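Local coordinates for protein yciO (PDB 1K7J) that is of unknown function but may bind double-stranded RNA, as inferred for its SUA5 (YrdC-like) family, at residues Y38-K43 against E51-I56; H63-M68 against R109-E114. One frame throughout, in Å; residues are numbered along the deposited sequence.

Both contacts reach the same mixed sheet, helix 47-57 taking part in the first and bordering the second, and their centres lie about 12 Å apart. Contact 1 closes before contact 2 opens: strand 37-43 leads into helix 47-57, and contact 2 opens at residues 63-65, just before strand 66-68. These two strands run parallel, with strand 140-144 inserted between them, so the helix forms the connection of a beta-alpha-beta crossover. Contact 2 then adds the loop between strands 97-102 and 118-122. The contacts touch directly: C54 SG lies 3.2 Å from F65 CZ on the helix side, and A39 CB meets M68 CE at 4.0 Å on the other face.

Contact 1. Residues Y38-K43 against E51-I56; sequences YALGCK and ERICRI
In I53, chi1 of -73° sets CG2 anti to the backbone N, and an extended chi2 of 178° carries CD1 toward the strand at G41 and C42, while L40 (chi1 -73°) sends its CD1 toward the helix. The motif is a helix laid on the sheet of a YrdC-like domain: residues 51-56 of helix 47-57 run nearly antiparallel to 38-43, the two segment axes 9.0 Å apart at closest, as the helical connection of a beta-alpha-beta crossover. Alternation along the strand puts L40 and C42 on the helix side, with G41 between them, and the helix answers with I53 and, one turn on, I56.

L40 bridges both isoleucines. Its CD1 methyl lies 3.6 Å from I56 CG2, the side chains meeting at an oblique angle, and the same CD1 is 4.0 Å from I53 CG2. Nearer its backbone, L40 CB sits 4.1 Å from I53 CG2, so that I53 CG2 lies alongside the leucine while the I53 CG1-CD1 arm reaches past it. T143 of strand 140-144 touches both L40 and I53, and L164 of helix 157-164 borders I56, extending this apolar layer.

No hydrogen bond crosses the interface. R52 forms a salt bridge to D169, outside the helix, while within the helix R55 NE makes a weak one with E51 OE2 (3.4 Å). At the far end, I53 CD1 rests 3.8 Å from G41 C and 3.5 Å from C42 SG.

Contact 2. Residues H63-M68 against R109-E114; sequences HNFTLM and RRLLQE
F65 and L111 make the apolar part of this contact. The aromatic ring turns one face to L111, whose CD2 methyl stands 4.1 Å above the ring plane and is offset toward the rim, 4.2 Å from F65 CD2. With CG anti to its own carbonyl carbon (chi1 -86°), the phenyl group is directed at the 109-114 backbone. There F65 CD2 comes within 3.4 Å of L111 O, and the carbonyl oxygen of R110 approaches F65 CE2 obliquely. M50 of helix 47-57 and L141 of strand 140-144 each touch both F65 and L111, enclosing the pair between helix and sheet.

A van der Waals contact joins N64 and Q113. Their side chains cross at about a right angle, the amide end of N64 lying against the CB and CG methylenes of Q113, with the two amide planes 71° apart.

In the YrdC-like fold this is where a long connection between the adjacent antiparallel strands 97-102 and 118-122 folds back over the entry to strand 66-68, itself a parallel neighbour of 118-122. A 3-10 turn at 109-111 shapes the connection, its L112 N bonding to R109 O. The guanidinium of R110 leaves the interface and is held through NH2 by I44 O.

Polar linkage between the two backbones passes through water. One molecule accepts a hydrogen bond from F65 N at 2.9 Å and probably donates one to L111 O at 2.7 Å, so this carbonyl oxygen meets both the water and the F65 ring at CD2. On the 63-68 side, H63 ND1 donates to N64 O (3.0 Å, N-H...O angle 151°); the acceptor lies close to the imidazole plane, which restrains rotation of the ring.

Contact 1. Residues Y38-K43 against E51-I56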
# COMPACT_ATOMS: atom_id res chain seq x y z
N TYR A 38 -2.15 -6.77 5.97
CA TYR A 38 -3.26 -6.30 5.15
C TYR A 38 -3.14 -4.80 4.93
O TYR A 38 -2.48 -4.10 5.70
CB TYR A 38 -4.60 -6.65 5.82
CG TYR A 38 -5.04 -8.06 5.50
CD1 TYR A 38 -5.74 -8.33 4.32
CD2 TYR A 38 -4.72 -9.13 6.33
CE1 TYR A 38 -6.11 -9.63 3.98
CE2 TYR A 38 -5.08 -10.44 6.00
CZ TYR A 38 -5.77 -10.68 4.82
OH TYR A 38 -6.13 -11.97 4.47
N ALA A 39 -3.77 -4.30 3.88
CA ALA A 39 -3.71 -2.88 3.55
C ALA A 39 -5.06 -2.37 3.07
O ALA A 39 -5.92 -3.15 2.68
CB ALA A 39 -2.65 -2.65 2.47
N LEU A 40 -5.22 -1.05 3.11
CA LEU A 40 -6.43 -0.41 2.63
C LEU A 40 -6.09 0.13 1.25
O LEU A 40 -4.96 0.57 1.02
CB LEU A 40 -6.82 0.76 3.54
CG LEU A 40 -7.41 0.44 4.91
CD1 LEU A 40 -7.32 1.67 5.81
CD2 LEU A 40 -8.86 -0.01 4.76
N GLY A 41 -7.05 0.11 0.33
CA GLY A 41 -6.78 0.62 -1.00
C GLY A 41 -7.97 1.22 -1.70
O GLY A 41 -9.12 0.88 -1.41
N CYS A 42 -7.70 2.13 -2.63
CA CYS A 42 -8.73 2.77 -3.43
C CYS A 42 -8.03 3.39 -4.64
O CYS A 42 -6.80 3.37 -4.72
CB CYS A 42 -9.46 3.85 -2.63
SG CYS A 42 -8.50 5.35 -2.27
N LYS A 43 -8.80 3.91 -5.59
CA LYS A 43 -8.16 4.51 -6.76
C LYS A 43 -7.60 5.87 -6.39
O LYS A 43 -8.12 6.55 -5.51
CB LYS A 43 -9.15 4.61 -7.93
CG LYS A 43 -10.35 5.50 -7.70
CD LYS A 43 -11.22 5.47 -8.95
CE LYS A 43 -12.44 6.36 -8.84
NZ LYS A 43 -13.21 6.32 -10.11
N GLU A 51 -10.38 10.05 1.77
CA GLU A 51 -10.82 10.52 3.08
C GLU A 51 -11.24 9.37 3.98
O GLU A 51 -10.91 9.33 5.16
CB GLU A 51 -11.97 11.51 2.91
CG GLU A 51 -12.38 12.21 4.19
CD GLU A 51 -11.20 12.83 4.92
OE1 GLU A 51 -10.34 13.44 4.25
OE2 GLU A 51 -11.14 12.72 6.16
N ARG A 52 -11.98 8.41 3.41
CA ARG A 52 -12.43 7.26 4.18
C ARG A 52 -11.25 6.45 4.71
O ARG A 52 -11.26 5.99 5.85
CB ARG A 52 -13.31 6.36 3.30
CG ARG A 52 -14.67 6.96 2.99
CD ARG A 52 -15.44 6.09 2.02
NE ARG A 52 -15.72 4.77 2.56
CZ ARG A 52 -16.12 3.73 1.83
NH1 ARG A 52 -16.30 3.87 0.53
NH2 ARG A 52 -16.35 2.56 2.41
N ILE A 53 -10.22 6.29 3.88
CA ILE A 53 -9.04 5.55 4.29
C ILE A 53 -8.29 6.31 5.39
O ILE A 53 -7.85 5.71 6.37
CB ILE A 53 -8.09 5.31 3.09
CG1 ILE A 53 -8.70 4.24 2.17
CG2 ILE A 53 -6.71 4.88 3.58
CD1 ILE A 53 -7.88 3.95 0.93
N CYS A 54 -8.17 7.62 5.24
CA CYS A 54 -7.50 8.46 6.23
C CYS A 54 -8.08 8.23 7.62
O CYS A 54 -7.34 8.08 8.60
CB CYS A 54 -7.64 9.94 5.88
SG CYS A 54 -6.81 10.46 4.38
N ARG A 55 -9.40 8.21 7.70
CA ARG A 55 -10.09 8.01 8.96
C ARG A 55 -9.91 6.62 9.53
O ARG A 55 -9.73 6.46 10.74
CB ARG A 55 -11.58 8.31 8.79
CG ARG A 55 -11.86 9.75 8.44
CD ARG A 55 -13.35 9.99 8.34
NE ARG A 55 -13.65 11.38 8.00
CZ ARG A 55 -14.88 11.89 8.01
NH1 ARG A 55 -15.91 11.12 8.34
NH2 ARG A 55 -15.07 13.16 7.68
N ILE A 56 -9.96 5.61 8.67
CA ILE A 56 -9.78 4.25 9.14
C ILE A 56 -8.34 4.05 9.61
O ILE A 56 -8.09 3.40 10.63
CB ILE A 56 -10.10 3.23 8.03
CG1 ILE A 56 -11.59 3.31 7.66
CG2 ILE A 56 -9.75 1.83 8.49
CD1 ILE A 56 -11.99 2.43 6.49

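Contact 2. Residues H63-M68 against R109-E114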
# COMPACT_ATOMS: atom_id res chain seq x y z
N HIS A 63 2.31 12.15 8.23
CA HIS A 63 2.43 10.77 7.79
C HIS A 63 2.03 10.65 6.33
O HIS A 63 0.99 11.15 5.91
CB HIS A 63 1.57 9.84 8.65
CG HIS A 63 2.01 8.41 8.61
ND1 HIS A 63 1.91 7.63 7.47
CD2 HIS A 63 2.59 7.63 9.55
CE1 HIS A 63 2.40 6.43 7.72
NE2 HIS A 63 2.82 6.40 8.97
N ASN A 64 2.89 9.99 5.56
CA ASN A 64 2.68 9.81 4.13
C ASN A 64 1.65 8.77 3.74
O ASN A 64 1.40 7.81 4.48
CB ASN A 64 4.01 9.42 3.47
CG ASN A 64 4.99 10.57 3.40
OD1 ASN A 64 4.89 11.42 2.52
ND2 ASN A 64 5.93 10.60 4.33
N PHE A 65 1.05 8.98 2.58
CA PHE A 65 0.11 8.02 2.02
C PHE A 65 1.06 7.03 1.34
O PHE A 65 2.27 7.22 1.36
CB PHE A 65 -0.77 8.66 0.95
CG PHE A 65 -1.99 9.33 1.50
CD1 PHE A 65 -3.05 8.58 2.00
CD2 PHE A 65 -2.10 10.71 1.49
CE1 PHE A 65 -4.19 9.19 2.50
CE2 PHE A 65 -3.24 11.34 1.99
CZ PHE A 65 -4.28 10.58 2.49
N THR A 66 0.50 5.98 0.75
CA THR A 66 1.31 5.00 0.06
C THR A 66 0.72 4.73 -1.31
O THR A 66 -0.49 4.69 -1.48
CB THR A 66 1.35 3.66 0.82
OG1 THR A 66 1.97 3.85 2.10
CG2 THR A 66 2.14 2.61 0.04
N LEU A 67 1.59 4.59 -2.31
CA LEU A 67 1.12 4.24 -3.64
C LEU A 67 1.64 2.82 -3.82
O LEU A 67 2.85 2.57 -3.79
CB LEU A 67 1.71 5.16 -4.72
CG LEU A 67 1.14 6.58 -4.79
CD1 LEU A 67 1.74 7.29 -5.99
CD2 LEU A 67 -0.38 6.54 -4.92
N MSE A 68 0.71 1.88 -3.96
CA MSE A 68 1.04 0.47 -4.15
C MSE A 68 1.29 0.32 -5.65
O MSE A 68 0.36 0.44 -6.46
CB MSE A 68 -0.14 -0.40 -3.69
CG MSE A 68 0.20 -1.85 -3.35
SE MSE A 68 1.32 -2.05 -1.76
CE MSE A 68 0.05 -1.56 -0.34
N ARG A 109 -2.12 16.37 -6.01
CA ARG A 109 -1.52 17.16 -4.94
C ARG A 109 -1.99 16.75 -3.55
O ARG A 109 -1.19 16.68 -2.62
CB ARG A 109 -1.82 18.65 -5.17
CG ARG A 109 -1.20 19.59 -4.15
CD ARG A 109 -1.63 21.03 -4.41
NE ARG A 109 -1.12 21.96 -3.41
CZ ARG A 109 0.17 22.25 -3.23
NH1 ARG A 109 1.10 21.69 -4.00
NH2 ARG A 109 0.53 23.11 -2.28
N ARG A 110 -3.28 16.48 -3.41
CA ARG A 110 -3.86 16.10 -2.12
C ARG A 110 -3.25 14.85 -1.48
O ARG A 110 -3.37 14.65 -0.27
CB ARG A 110 -5.37 15.89 -2.26
CG ARG A 110 -5.76 14.87 -3.31
CD ARG A 110 -7.26 14.82 -3.53
NE ARG A 110 -7.59 14.09 -4.75
CZ ARG A 110 -7.55 12.77 -4.88
NH1 ARG A 110 -7.19 12.00 -3.86
NH2 ARG A 110 -7.84 12.22 -6.05
N LEU A 111 -2.59 14.03 -2.29
CA LEU A 111 -1.98 12.80 -1.78
C LEU A 111 -0.53 12.99 -1.33
O LEU A 111 0.05 12.10 -0.71
CB LEU A 111 -2.05 11.71 -2.84
CG LEU A 111 -3.46 11.32 -3.28
CD1 LEU A 111 -3.39 10.22 -4.33
CD2 LEU A 111 -4.27 10.85 -2.07
N LEU A 112 0.04 14.15 -1.64
CA LEU A 112 1.42 14.44 -1.27
C LEU A 112 1.49 15.14 0.08
O LEU A 112 0.61 15.94 0.41
CB LEU A 112 2.09 15.29 -2.34
CG LEU A 112 2.14 14.68 -3.75
CD1 LEU A 112 2.81 15.65 -4.70
CD2 LEU A 112 2.89 13.35 -3.71
N GLN A 113 2.53 14.83 0.85
CA GLN A 113 2.70 15.44 2.16
C GLN A 113 2.73 16.95 1.99
O GLN A 113 3.50 17.49 1.19
CB GLN A 113 4.00 14.93 2.80
CG GLN A 113 3.97 14.91 4.32
CD GLN A 113 4.09 16.29 4.93
OE1 GLN A 113 3.51 16.58 5.97
NE2 GLN A 113 4.88 17.15 4.29
N GLU A 114 1.86 17.62 2.74
CA GLU A 114 1.71 19.07 2.68
C GLU A 114 3.00 19.88 2.55
O GLU A 114 3.11 20.75 1.68
CB GLU A 114 0.94 19.55 3.91
CG GLU A 114 1.57 19.12 5.23
CD GLU A 114 0.66 19.36 6.43
OE1 GLU A 114 -0.45 18.78 6.46
OE2 GLU A 114 1.07 20.12 7.34
O HOH W 1 1.81 11.43 1.24